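Local coordinates for protein tropomodulin (Caenorhabditis elegans, PDB 1PGV) that probably caps the pointed ends of actin filaments and so maintains filament length, the part described here being its C-terminal domain, at residues Asn34-Asp39 and Arg60-Ala65; Asp42-Asn47 and Ser69-Lys74; Ala78-Ser83 and Glu106-Thr111; Val124-Val129 and Asn156-Arg161; Gln144-Met149 and Phe166-Ala171. All blocks are in the same frame, centred on the assembly; numbering follows the deposited sequence. Where two conformers were deposited one is given.

Interaction 1: Asn34-Asp39 and Arg60-Ala65; sequences NRLRED and RSLIEA
Arg37 reaches from the end of helix 29-37 across Ala65 toward Ser61 on helix 56-66. CB sets off to one side of helix 56-66, and CG then touches Ala65 CB at 3.7 Å. CG is anti to the carbonyl carbon (chi1 -73°), and from there to NE the chain runs extended. CD and NE carry the chain past the alanine. At the tip, NH2 lies 4.1 Å from Ser61 CB. NH2 also donates to a water at 2.8 Å, which lies in the guanidinium plane, at its edge. This water in turn donates to Ser61 O, 3.0 Å away. A charged tip on the exposed side is thus tied to a helix carbonyl through water. The inner side is apolar. Leu36 CB packs on Ala65 CB at 3.9 Å, and Leu36 CD1 meets Leu62 CD1 at 3.9 Å. Just past Arg37 the first helix ends in a Schellman motif with Asp39, at positive phi, as its C-prime residue. Leu36 continues inward to Leu43 and Ser69. The two helices pack side by side next to the parallel sheet, as in an alpha/beta leucine-rich-repeat fold, and Leu62 reaches Phe75 of strand 74-76.

Interaction 2: Asp42-Asn47 and Ser69-Lys74; sequences DLKEVN and SKHIEK
Lys44 O takes two backbone N-H groups from segment 69-74. Glu73 N donates at 2.6 Å and Lys74 N at 2.9 Å. Val46 N then donates to Lys74 O at 2.9 Å. On the buried side Val46 CG2 meets Ile72 CD1, the two side chains crossing at about a right angle. A water there links Leu43 O to Ser69 OG, which also accepts from His71 N and Ile72 N in an ST turn and ST motif. Lys44 CD is close too, 3.1 Å from His71 O. This tight part begins the parallel pairing of strands 45-47 and 74-76, the first two strands of the leucine-rich-repeat-like sheet. The outer side is looser. Lys44 bends at chi2 and chi4, and its CE reaches His71 CB. Its NZ makes a long salt bridge of 3.8 Å to Glu73 OE2. An alanine in place of Lys44 would probably leave Glu73 without this charge partner and open a gap beside the His71 carbonyl where CD packs. Farther along, Glu45 and Lys74 touch through their chains, and a water bridges Glu45 OE1 and Lys74 NZ.

Interaction 3: Ala78-Ser83 and Glu106-Thr111; sequences ANTAIS and ESNFLT
Asn108 carries the polar core of this contact, with its OD1 turned into the bend of Thr80-Ile82. Thr80 N donates to OD1 at 2.8 Å, in the carbonyl plane and on a lone pair. Ile82 N donates to the same OD1 at 3.3 Å, from 56° above that plane. The other end of the amide, ND2, bonds to Leu77 O, which fixes the flip of the group. Two backbone bonds flank it: Asn79 N to Glu106 O and Phe109 N to Ile82 O. Such an asparagine, its side chain satisfying backbone groups after a strand, recalls the asparagine ladder of leucine-rich repeats; here the turns follow strands 74-76 and 102-104. One water is shared by Asn79 OD1 and Ser107 O, with a weak bond from Ala81 N. Asn79 ND2 bonds to Asn50 OD1. Van der Waals contacts complete the joint. Ile82 CG1 presses on Asn108 CG at 3.4 Å. Phe109 meets Ala81 at its ring edge, with CE2 3.8 Å from Ala81 CA. Leu110 CD2 packs on Ser83 C, and Ala78 CB touches Glu106 CG.

Interaction 4: Val124-Val129 and Asn156-Arg161; sequences VTQSIV and NESLLR
Gln126 and Ser158 make the first polar links. Ser158 OG donates to Gln126 O at 2.7 Å, in the carbonyl plane. Gln126 OE1 in turn accepts from Glu157 N at 2.8 Å, with the donor 41° above the amide plane. CD of Gln126 is anti (chi2 -176°), and the extended side chain slides past that of Asn156, the two running in opposite directions. A water donates to both Gln126 OE1 and Ser158 OG. Toward the sheet, Val129 O accepts from Leu160 N at 2.8 Å and from Arg161 N at 3.0 Å. The side chains of Ile128 and Leu159 lie side by side and point the same way, with CG2 of Ile128 3.9 Å from CD2 of Leu159. Val129 CG1 rests on Ser158 O.

The second shell shapes the later loop. Asn156 OD1 accepts from Ser158 N and Leu159 N, an Asx turn and Asx motif that presents Glu157 and Ser158 to Gln126. Asn156 ND2 donates to a water that also bonds to Ile128 O. Asn182 of helix 169-190 holds the carbonyls of Asn156 and Leu159, and Arg161 pairs with Glu130. These loops lead from helices 112-121 and 143-155 into parallel strands 130-132 and 161-163, the helix-to-strand return of an alpha/beta leucine-rich-repeat fold.

Interaction 5: Gln144-Met149 and Phe166-Ala171; sequences QVEMDM and FASMEA
Glu146, on helix 143-155, points its carboxylate at the turn Phe166-Ser168. Its CG is anti to the carbonyl carbon (chi1 -69°), and the chain beyond is extended. OE2 accepts from Ala167 N at 2.8 Å, on the syn side and 20° out of the carboxylate plane. OE1 uses its syn lone pair for Ser168 N at 2.9 Å. The two oxygens thus take two successive backbone N-H groups, and this holds the carboxylate in place. OE1 also lies close to Ser168 CB, 3.0 Å away, and sits in plane at the edge of the Phe166 ring. The ring and carboxylate planes stand 83° apart. An alanine at Glu146 would probably leave the N-H groups of Ala167 and Ser168 without these acceptors and let the turn move.

The turn leads into the long C-terminal helix 169-190. Ser168 is its N-cap, and Ser168 OG accepts from Ala171 N at 3.2 Å. The negative carboxylate near this helix start is probably well placed against the helix dipole. Ala171 CB, in the first turn, lies 3.9 Å from Glu146 OE1.

One turn of helix on, Met149 meets the next stretch of the ring rim, at CE1 and CZ. Its CB lies 3.8 Å from Phe166 CE1, in plane at the ring edge. Its SD makes an oblique Met-aromatic contact, 5.0 Å from the ring centroid. Met149 also packs on Leu115 of helix 112-121 and on Ile164, while Phe166 reaches Ile153 and Val175.

Interactions 1 and 2 touch near the N-terminal edge of the domain, where Asp39 OD1 probably bonds to Lys70 N at 2.8 Å. Interaction 1 is the most buried, mostly apolar helix packing with one exposed arginine at its margin. Interactions 2 and 4 share one chemistry: a carbonyl on the segment leading into one strand takes two N-H groups from the next. Interaction 3 joins loops that follow strands, and there a buried asparagine does the bonding. Interaction 5 lies across the chain's centre from interactions 1 and 2. It fastens the start of the last helix with a carboxylate. Interactions 2 to 5 are partly buried. Waters bridge the segments in interactions 1 to 4.

Interaction 1: Asn34-Asp39 and Arg60-Ala65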
# COMPACT_ATOMS: atom_id res chain seq x y z
N ASN A 34 -4.84 18.45 7.76
CA ASN A 34 -4.62 19.82 7.30
C ASN A 34 -3.32 19.97 6.54
O ASN A 34 -3.28 20.62 5.49
CB ASN A 34 -4.63 20.79 8.49
CG ASN A 34 -6.02 20.96 9.09
OD1 ASN A 34 -6.99 21.21 8.37
ND2 ASN A 34 -6.11 20.84 10.41
N ARG A 35 -2.24 19.38 7.05
CA ARG A 35 -0.94 19.48 6.39
C ARG A 35 -0.90 18.78 5.03
O ARG A 35 -0.36 19.33 4.07
CB ARG A 35 0.15 18.93 7.31
CG ARG A 35 0.36 19.77 8.56
CD ARG A 35 1.46 19.19 9.44
NE ARG A 35 2.77 19.24 8.79
CZ ARG A 35 3.84 18.60 9.24
NH1 ARG A 35 3.77 17.87 10.34
NH2 ARG A 35 5.00 18.70 8.59
N LEU A 36 -1.46 17.58 4.95
CA LEU A 36 -1.47 16.85 3.68
C LEU A 36 -2.26 17.60 2.62
O LEU A 36 -1.86 17.67 1.46
CB LEU A 36 -2.05 15.44 3.89
CG LEU A 36 -1.14 14.46 4.64
CD1 LEU A 36 -1.91 13.21 5.00
CD2 LEU A 36 0.07 14.13 3.78
N ARG A 37 -3.39 18.18 3.02
CA ARG A 37 -4.23 18.93 2.10
C ARG A 37 -3.48 20.11 1.50
O ARG A 37 -3.66 20.45 0.33
CB ARG A 37 -5.49 19.45 2.80
CG ARG A 37 -6.52 18.39 3.12
CD ARG A 37 -7.72 18.99 3.82
NE ARG A 37 -8.76 18.01 4.08
CZ ARG A 37 -9.79 18.20 4.91
NH1 ARG A 37 -9.90 19.35 5.56
NH2 ARG A 37 -10.69 17.25 5.08
N GLU A 38 -2.62 20.73 2.31
CA GLU A 38 -1.85 21.88 1.87
C GLU A 38 -0.54 21.44 1.21
O GLU A 38 0.32 22.26 0.91
CB GLU A 38 -1.55 22.80 3.05
CG GLU A 38 -2.80 23.28 3.77
CD GLU A 38 -2.50 24.20 4.94
OE1 GLU A 38 -1.73 23.80 5.83
OE2 GLU A 38 -3.04 25.33 4.96
N ASP A 39 -0.41 20.13 0.99
CA ASP A 39 0.77 19.57 0.36
C ASP A 39 2.06 19.97 1.08
O ASP A 39 3.03 20.41 0.46
CB ASP A 39 0.81 20.00 -1.11
CG ASP A 39 1.90 19.30 -1.89
OD1 ASP A 39 2.22 18.14 -1.56
OD2 ASP A 39 2.43 19.90 -2.85
N ARG A 60 -11.18 8.40 6.58
CA ARG A 60 -11.51 8.62 5.18
C ARG A 60 -10.99 9.98 4.73
O ARG A 60 -10.47 10.11 3.62
CB ARG A 60 -13.02 8.56 4.95
CG ARG A 60 -13.62 7.16 4.93
CD ARG A 60 -15.12 7.25 4.64
NE ARG A 60 -15.73 5.95 4.38
CZ ARG A 60 -17.01 5.77 4.10
NH1 ARG A 60 -17.83 6.81 4.03
NH2 ARG A 60 -17.49 4.55 3.86
N SER A 61 -11.13 10.99 5.58
CA SER A 61 -10.66 12.33 5.24
C SER A 61 -9.14 12.38 5.19
O SER A 61 -8.56 13.13 4.39
CB SER A 61 -11.20 13.35 6.25
OG SER A 61 -10.86 13.00 7.57
N LEU A 62 -8.49 11.59 6.03
CA LEU A 62 -7.03 11.53 6.06
C LEU A 62 -6.51 10.95 4.75
O LEU A 62 -5.62 11.51 4.12
CB LEU A 62 -6.56 10.65 7.23
CG LEU A 62 -5.05 10.43 7.35
CD1 LEU A 62 -4.35 11.76 7.63
CD2 LEU A 62 -4.77 9.43 8.46
N ILE A 63 -7.09 9.82 4.34
CA ILE A 63 -6.70 9.18 3.09
C ILE A 63 -6.90 10.13 1.92
O ILE A 63 -6.04 10.28 1.06
CB ILE A 63 -7.54 7.90 2.84
CG1 ILE A 63 -7.16 6.83 3.86
CG2 ILE A 63 -7.32 7.40 1.42
CD1 ILE A 63 -8.09 5.62 3.89
N GLU A 64 -8.05 10.80 1.91
CA GLU A 64 -8.36 11.75 0.84
C GLU A 64 -7.36 12.90 0.85
O GLU A 64 -6.94 13.38 -0.20
CB GLU A 64 -9.79 12.28 1.03
CG GLU A 64 -10.25 13.24 -0.06
CD GLU A 64 -11.68 13.71 0.16
OE1 GLU A 64 -12.19 14.49 -0.67
OE2 GLU A 64 -12.30 13.31 1.17
N ALA A 65 -6.97 13.33 2.05
CA ALA A 65 -6.02 14.43 2.18
C ALA A 65 -4.66 14.02 1.60
O ALA A 65 -4.02 14.79 0.89
CB ALA A 65 -5.86 14.80 3.64
O HOH W 1 -9.97 15.47 3.06

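Interaction 2: Asp42-Asn47 and Ser69-Lys74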
# COMPACT_ATOMS: atom_id res chain seq x y z
N ASP A 42 7.28 18.97 4.20
CA ASP A 42 8.03 18.25 5.23
C ASP A 42 7.36 17.01 5.81
O ASP A 42 8.03 16.16 6.41
CB ASP A 42 8.37 19.22 6.37
CG ASP A 42 9.02 20.49 5.86
OD1 ASP A 42 8.49 21.59 6.14
OD2 ASP A 42 10.07 20.40 5.19
N LEU A 43 6.05 16.89 5.64
CA LEU A 43 5.34 15.72 6.15
C LEU A 43 5.56 14.55 5.20
O LEU A 43 4.88 14.43 4.18
CB LEU A 43 3.84 16.02 6.28
CG LEU A 43 2.96 14.90 6.84
CD1 LEU A 43 3.54 14.37 8.14
CD2 LEU A 43 1.56 15.43 7.06
N LYS A 44 6.52 13.69 5.53
CA LYS A 44 6.87 12.54 4.71
C LYS A 44 6.33 11.22 5.24
O LYS A 44 6.18 10.25 4.49
CB LYS A 44 8.39 12.42 4.59
CG LYS A 44 9.08 13.67 4.08
CD LYS A 44 8.62 14.05 2.69
CE LYS A 44 9.36 15.29 2.19
NZ LYS A 44 10.83 15.09 2.19
N GLU A 45 6.06 11.18 6.54
CA GLU A 45 5.54 9.96 7.15
C GLU A 45 4.32 10.21 8.02
O GLU A 45 4.32 11.09 8.89
CB GLU A 45 6.62 9.26 7.97
CG GLU A 45 6.08 8.15 8.88
CD GLU A 45 7.14 7.19 9.37
OE1 GLU A 45 8.25 7.65 9.74
OE2 GLU A 45 6.87 5.97 9.40
N VAL A 46 3.27 9.44 7.77
CA VAL A 46 2.04 9.51 8.53
C VAL A 46 1.81 8.10 9.03
O VAL A 46 1.64 7.17 8.24
CB VAL A 46 0.84 9.95 7.66
CG1 VAL A 46 -0.44 9.91 8.48
CG2 VAL A 46 1.07 11.35 7.12
N ASN A 47 1.82 7.93 10.35
CA ASN A 47 1.64 6.62 10.94
C ASN A 47 0.52 6.65 11.97
O ASN A 47 0.66 7.28 13.02
CB ASN A 47 2.95 6.18 11.62
CG ASN A 47 2.92 4.74 12.08
OD1 ASN A 47 1.92 4.26 12.62
ND2 ASN A 47 4.03 4.04 11.89
N SER A 69 -0.92 15.41 -1.41
CA SER A 69 0.50 15.53 -1.11
C SER A 69 1.41 14.84 -2.11
O SER A 69 1.23 13.66 -2.43
CB SER A 69 0.80 14.97 0.29
OG SER A 69 2.20 14.83 0.47
N LYS A 70 2.40 15.57 -2.61
CA LYS A 70 3.35 14.99 -3.55
C LYS A 70 4.65 14.72 -2.80
O LYS A 70 5.69 14.50 -3.40
CB LYS A 70 3.60 15.94 -4.73
CG LYS A 70 4.06 17.34 -4.34
CD LYS A 70 4.29 18.19 -5.58
CE LYS A 70 4.58 19.63 -5.23
NZ LYS A 70 5.79 19.77 -4.36
N HIS A 71 4.55 14.73 -1.47
CA HIS A 71 5.72 14.52 -0.62
C HIS A 71 5.63 13.29 0.28
O HIS A 71 6.66 12.70 0.63
CB HIS A 71 5.95 15.77 0.23
CG HIS A 71 6.14 17.01 -0.59
ND1 HIS A 71 7.31 17.28 -1.27
CD2 HIS A 71 5.30 18.04 -0.85
CE1 HIS A 71 7.18 18.43 -1.92
NE2 HIS A 71 5.97 18.91 -1.68
N ILE A 72 4.43 12.90 0.68
CA ILE A 72 4.28 11.75 1.56
C ILE A 72 5.03 10.53 1.02
O ILE A 72 4.88 10.16 -0.14
CB ILE A 72 2.79 11.41 1.80
CG1 ILE A 72 2.69 10.23 2.77
CG2 ILE A 72 2.10 11.12 0.48
CD1 ILE A 72 1.26 9.92 3.22
N GLU A 73 5.83 9.91 1.89
CA GLU A 73 6.63 8.74 1.53
C GLU A 73 6.19 7.47 2.23
O GLU A 73 6.38 6.37 1.70
CB GLU A 73 8.10 9.01 1.84
CG GLU A 73 8.75 10.01 0.91
CD GLU A 73 10.16 10.38 1.33
OE1 GLU A 73 10.81 9.58 2.05
OE2 GLU A 73 10.63 11.47 0.94
N LYS A 74 5.63 7.61 3.42
CA LYS A 74 5.19 6.45 4.18
C LYS A 74 3.82 6.71 4.80
O LYS A 74 3.60 7.73 5.45
CB LYS A 74 6.19 6.11 5.28
CG LYS A 74 7.58 5.79 4.77
CD LYS A 74 8.52 5.42 5.92
CE LYS A 74 9.92 5.09 5.42
NZ LYS A 74 10.81 4.67 6.53
O HOH W 2 3.06 15.97 2.76
O HOH W 3 10.00 5.00 9.14

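Interaction 3: Ala78-Ser83 and Glu106-Thr111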
# COMPACT_ATOMS: atom_id res chain seq x y z
N ALA A 78 -1.87 0.29 9.99
CA ALA A 78 -1.95 -1.07 10.50
C ALA A 78 -2.78 -1.13 11.77
O ALA A 78 -2.72 -0.23 12.61
CB ALA A 78 -0.56 -1.62 10.76
N ASN A 79 -3.56 -2.19 11.91
CA ASN A 79 -4.38 -2.39 13.09
C ASN A 79 -5.19 -1.15 13.49
O ASN A 79 -5.07 -0.66 14.62
CB ASN A 79 -3.49 -2.84 14.25
CG ASN A 79 -4.29 -3.32 15.44
OD1 ASN A 79 -5.22 -4.11 15.30
ND2 ASN A 79 -3.91 -2.85 16.63
N THR A 80 -6.00 -0.65 12.57
CA THR A 80 -6.84 0.51 12.83
C THR A 80 -8.30 0.09 12.67
O THR A 80 -9.20 0.93 12.62
CB THR A 80 -6.55 1.67 11.87
OG1 THR A 80 -6.60 1.19 10.52
CG2 THR A 80 -5.18 2.27 12.14
N ALA A 81 -8.52 -1.21 12.56
CA ALA A 81 -9.85 -1.78 12.41
C ALA A 81 -10.63 -1.20 11.23
O ALA A 81 -11.84 -1.02 11.30
CB ALA A 81 -10.65 -1.59 13.70
N ILE A 82 -9.93 -0.89 10.13
CA ILE A 82 -10.60 -0.34 8.96
C ILE A 82 -11.08 -1.47 8.05
O ILE A 82 -10.53 -2.56 8.06
CB ILE A 82 -9.68 0.60 8.16
CG1 ILE A 82 -8.38 -0.12 7.80
CG2 ILE A 82 -9.41 1.86 8.95
CD1 ILE A 82 -7.48 0.67 6.87
N SER A 83 -12.13 -1.19 7.29
CA SER A 83 -12.70 -2.17 6.37
C SER A 83 -12.69 -1.58 4.96
O SER A 83 -12.22 -0.47 4.75
CB SER A 83 -14.14 -2.52 6.77
OG SER A 83 -15.00 -1.42 6.53
N GLU A 106 -1.89 -3.69 7.11
CA GLU A 106 -2.02 -5.02 7.70
C GLU A 106 -2.90 -5.06 8.95
O GLU A 106 -3.21 -4.03 9.54
CB GLU A 106 -0.63 -5.57 8.05
CG GLU A 106 -0.03 -4.98 9.32
CD GLU A 106 1.42 -5.40 9.55
OE1 GLU A 106 1.74 -6.58 9.32
OE2 GLU A 106 2.23 -4.55 9.97
N SER A 107 -3.32 -6.27 9.31
CA SER A 107 -4.14 -6.53 10.49
C SER A 107 -5.44 -5.75 10.59
O SER A 107 -5.80 -5.25 11.66
CB SER A 107 -3.31 -6.29 11.75
OG SER A 107 -2.23 -7.21 11.81
N ASN A 108 -6.16 -5.65 9.47
CA ASN A 108 -7.44 -4.95 9.46
C ASN A 108 -8.54 -5.89 8.98
O ASN A 108 -8.43 -7.11 9.16
CB ASN A 108 -7.36 -3.70 8.57
CG ASN A 108 -6.57 -2.58 9.22
OD1 ASN A 108 -6.90 -2.15 10.33
ND2 ASN A 108 -5.53 -2.10 8.55
N PHE A 109 -9.58 -5.34 8.38
CA PHE A 109 -10.71 -6.13 7.88
C PHE A 109 -10.90 -5.97 6.38
O PHE A 109 -12.03 -6.00 5.88
CB PHE A 109 -11.99 -5.72 8.62
CG PHE A 109 -11.93 -5.96 10.10
CD1 PHE A 109 -12.16 -7.23 10.62
CD2 PHE A 109 -11.61 -4.92 10.97
CE1 PHE A 109 -12.06 -7.47 12.00
CE2 PHE A 109 -11.51 -5.15 12.34
CZ PHE A 109 -11.74 -6.42 12.86
N LEU A 110 -9.80 -5.80 5.65
CA LEU A 110 -9.87 -5.62 4.21
C LEU A 110 -10.09 -6.95 3.50
O LEU A 110 -9.55 -7.98 3.90
CB LEU A 110 -8.59 -4.96 3.70
CG LEU A 110 -8.25 -3.62 4.37
CD1 LEU A 110 -7.04 -3.01 3.68
CD2 LEU A 110 -9.45 -2.68 4.27
N THR A 111 -10.88 -6.93 2.43
CA THR A 111 -11.17 -8.15 1.68
C THR A 111 -10.12 -8.44 0.62
O THR A 111 -9.44 -7.53 0.13
CB THR A 111 -12.52 -8.05 0.95
OG1 THR A 111 -12.44 -7.06 -0.08
CG2 THR A 111 -13.62 -7.66 1.93
O HOH W 4 -7.62 -3.94 13.27

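Interaction 4: Val124-Val129 and Asn156-Arg161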
# COMPACT_ATOMS: atom_id res chain seq x y z
N VAL A 124 0.14 2.22 -11.78
CA VAL A 124 0.01 3.52 -12.41
C VAL A 124 1.27 4.38 -12.29
O VAL A 124 1.80 4.86 -13.29
CB VAL A 124 -1.19 4.29 -11.83
CG1 VAL A 124 -1.32 5.65 -12.49
CG2 VAL A 124 -2.47 3.47 -12.05
N THR A 125 1.76 4.57 -11.06
CA THR A 125 2.96 5.39 -10.86
C THR A 125 4.15 4.56 -10.40
O THR A 125 5.31 4.99 -10.53
CB THR A 125 2.73 6.48 -9.81
OG1 THR A 125 2.55 5.88 -8.52
CG2 THR A 125 1.51 7.31 -10.15
N GLN A 126 3.87 3.38 -9.85
CA GLN A 126 4.90 2.49 -9.34
C GLN A 126 5.89 3.17 -8.39
O GLN A 126 7.10 2.92 -8.41
CB GLN A 126 5.64 1.82 -10.51
CG GLN A 126 4.75 0.83 -11.27
CD GLN A 126 5.46 0.08 -12.36
OE1 GLN A 126 6.58 -0.40 -12.18
NE2 GLN A 126 4.80 -0.05 -13.52
N SER A 127 5.36 4.04 -7.53
CA SER A 127 6.18 4.74 -6.55
C SER A 127 6.41 3.83 -5.34
O SER A 127 7.47 3.86 -4.71
CB SER A 127 5.48 6.02 -6.09
OG SER A 127 4.28 5.74 -5.40
N ILE A 128 5.41 3.00 -5.02
CA ILE A 128 5.51 2.11 -3.87
C ILE A 128 6.52 0.97 -4.00
O ILE A 128 6.56 0.27 -5.02
CB ILE A 128 4.11 1.49 -3.54
CG1 ILE A 128 3.14 2.61 -3.16
CG2 ILE A 128 4.24 0.47 -2.43
CD1 ILE A 128 1.70 2.14 -2.92
N VAL A 129 7.33 0.79 -2.95
CA VAL A 129 8.33 -0.29 -2.93
C VAL A 129 8.00 -1.32 -1.85
O VAL A 129 8.50 -2.44 -1.88
CB VAL A 129 9.76 0.25 -2.70
CG1 VAL A 129 10.10 1.25 -3.78
CG2 VAL A 129 9.88 0.86 -1.32
N ASN A 156 5.02 -5.03 -12.01
CA ASN A 156 5.51 -3.88 -11.24
C ASN A 156 7.04 -3.97 -11.12
O ASN A 156 7.56 -4.98 -10.67
CB ASN A 156 4.88 -3.90 -9.84
CG ASN A 156 5.15 -2.62 -9.06
OD1 ASN A 156 6.30 -2.24 -8.85
ND2 ASN A 156 4.07 -1.94 -8.64
N GLU A 157 7.73 -2.90 -11.51
CA GLU A 157 9.19 -2.88 -11.45
C GLU A 157 9.79 -2.26 -10.18
O GLU A 157 11.00 -2.37 -9.95
CB GLU A 157 9.75 -2.14 -12.67
CG GLU A 157 9.47 -2.82 -14.00
CD GLU A 157 10.00 -2.03 -15.19
OE1 GLU A 157 9.83 -2.50 -16.34
OE2 GLU A 157 10.59 -0.95 -14.99
N SER A 158 8.95 -1.64 -9.36
CA SER A 158 9.43 -0.99 -8.13
C SER A 158 9.28 -1.78 -6.83
O SER A 158 10.10 -1.64 -5.92
CB SER A 158 8.76 0.37 -7.96
OG SER A 158 9.06 1.24 -9.04
N LEU A 159 8.23 -2.60 -6.72
CA LEU A 159 8.01 -3.38 -5.51
C LEU A 159 9.17 -4.26 -5.08
O LEU A 159 9.67 -5.09 -5.86
CB LEU A 159 6.76 -4.26 -5.66
CG LEU A 159 5.44 -3.51 -5.73
CD1 LEU A 159 4.31 -4.49 -6.05
CD2 LEU A 159 5.17 -2.81 -4.40
N LEU A 160 9.59 -4.10 -3.82
CA LEU A 160 10.67 -4.89 -3.25
C LEU A 160 10.14 -5.80 -2.16
O LEU A 160 10.68 -6.88 -1.93
CB LEU A 160 11.75 -3.96 -2.68
CG LEU A 160 12.40 -3.04 -3.71
CD1 LEU A 160 13.38 -2.10 -3.00
CD2 LEU A 160 13.11 -3.87 -4.77
N ARG A 161 9.08 -5.37 -1.49
CA ARG A 161 8.48 -6.16 -0.41
C ARG A 161 6.96 -6.15 -0.49
O ARG A 161 6.34 -5.09 -0.57
CB ARG A 161 8.93 -5.62 0.95
CG ARG A 161 10.40 -5.91 1.28
CD ARG A 161 10.82 -5.25 2.60
NE ARG A 161 10.93 -3.80 2.48
CZ ARG A 161 11.80 -3.17 1.70
NH1 ARG A 161 12.66 -3.87 0.96
NH2 ARG A 161 11.82 -1.84 1.64
O HOH W 5 9.22 1.02 -11.79
O HOH W 6 4.68 0.31 -6.94

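Interaction 5: Gln144-Met149 and Phe166-Ala171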
# COMPACT_ATOMS: atom_id res chain seq x y z
N GLN A 144 -8.62 -16.71 -7.67
CA GLN A 144 -8.71 -15.57 -8.56
C GLN A 144 -7.89 -14.37 -8.07
O GLN A 144 -7.20 -13.72 -8.87
CB GLN A 144 -10.16 -15.17 -8.77
CG GLN A 144 -10.97 -16.25 -9.46
CD GLN A 144 -12.30 -15.76 -10.01
OE1 GLN A 144 -13.05 -16.52 -10.61
NE2 GLN A 144 -12.58 -14.47 -9.81
N VAL A 145 -7.95 -14.10 -6.78
CA VAL A 145 -7.20 -12.98 -6.22
C VAL A 145 -5.69 -13.23 -6.33
O VAL A 145 -4.95 -12.34 -6.73
CB VAL A 145 -7.59 -12.72 -4.76
CG1 VAL A 145 -6.59 -11.77 -4.11
CG2 VAL A 145 -8.99 -12.10 -4.70
N GLU A 146 -5.25 -14.43 -5.98
CA GLU A 146 -3.82 -14.73 -6.06
C GLU A 146 -3.29 -14.62 -7.49
O GLU A 146 -2.18 -14.12 -7.71
CB GLU A 146 -3.55 -16.13 -5.49
CG GLU A 146 -3.76 -16.20 -3.99
CD GLU A 146 -3.00 -17.33 -3.34
OE1 GLU A 146 -2.08 -17.86 -3.99
OE2 GLU A 146 -3.30 -17.68 -2.18
N MET A 147 -4.08 -15.04 -8.47
CA MET A 147 -3.66 -14.96 -9.86
C MET A 147 -3.58 -13.50 -10.31
O MET A 147 -2.71 -13.12 -11.09
CB MET A 147 -4.63 -15.74 -10.75
CG MET A 147 -4.79 -17.18 -10.30
SD MET A 147 -3.26 -18.13 -10.43
CE MET A 147 -3.91 -19.81 -10.54
N ASP A 148 -4.50 -12.69 -9.80
CA ASP A 148 -4.55 -11.26 -10.11
C ASP A 148 -3.26 -10.63 -9.57
O ASP A 148 -2.50 -9.99 -10.30
CB ASP A 148 -5.76 -10.63 -9.41
CG ASP A 148 -5.92 -9.16 -9.71
OD1 ASP A 148 -4.91 -8.45 -9.92
OD2 ASP A 148 -7.08 -8.69 -9.72
N MET A 149 -3.05 -10.83 -8.27
CA MET A 149 -1.88 -10.27 -7.57
C MET A 149 -0.54 -10.68 -8.15
O MET A 149 0.37 -9.84 -8.29
CB MET A 149 -1.92 -10.67 -6.10
CG MET A 149 -3.06 -10.07 -5.32
SD MET A 149 -2.92 -10.49 -3.58
CE MET A 149 -3.96 -9.22 -2.86
N PHE A 166 0.64 -16.10 0.07
CA PHE A 166 0.04 -16.82 -1.05
C PHE A 166 0.03 -18.32 -0.77
O PHE A 166 0.97 -18.86 -0.20
CB PHE A 166 0.84 -16.57 -2.33
CG PHE A 166 0.80 -15.14 -2.80
CD1 PHE A 166 -0.23 -14.69 -3.63
CD2 PHE A 166 1.80 -14.24 -2.43
CE1 PHE A 166 -0.27 -13.37 -4.07
CE2 PHE A 166 1.77 -12.92 -2.86
CZ PHE A 166 0.73 -12.48 -3.68
N ALA A 167 -1.05 -18.98 -1.19
CA ALA A 167 -1.16 -20.42 -1.00
C ALA A 167 -0.71 -21.10 -2.29
O ALA A 167 -0.24 -22.23 -2.29
CB ALA A 167 -2.62 -20.80 -0.67
N SER A 168 -0.85 -20.38 -3.40
CA SER A 168 -0.47 -20.88 -4.71
C SER A 168 1.04 -20.95 -4.91
O SER A 168 1.73 -19.94 -4.74
CB SER A 168 -1.07 -20.00 -5.81
OG SER A 168 -0.51 -20.31 -7.07
N MET A 169 1.54 -22.13 -5.27
CA MET A 169 2.97 -22.33 -5.54
C MET A 169 3.44 -21.40 -6.65
O MET A 169 4.49 -20.75 -6.54
CB MET A 169 3.22 -23.77 -5.99
CG MET A 169 3.09 -24.79 -4.91
SD MET A 169 4.26 -24.43 -3.62
CE MET A 169 5.80 -24.91 -4.44
N GLU A 170 2.67 -21.35 -7.73
CA GLU A 170 2.99 -20.51 -8.87
C GLU A 170 3.04 -19.04 -8.49
O GLU A 170 3.92 -18.31 -8.94
CB GLU A 170 1.96 -20.71 -9.99
CG GLU A 170 2.37 -20.06 -11.30
CD GLU A 170 1.28 -20.13 -12.36
OE1 GLU A 170 0.49 -21.10 -12.32
OE2 GLU A 170 1.22 -19.23 -13.22
N ALA A 171 2.08 -18.59 -7.68
CA ALA A 171 2.06 -17.19 -7.27
C ALA A 171 3.30 -16.92 -6.41
O ALA A 171 4.03 -15.95 -6.67
CB ALA A 171 0.79 -16.88 -6.47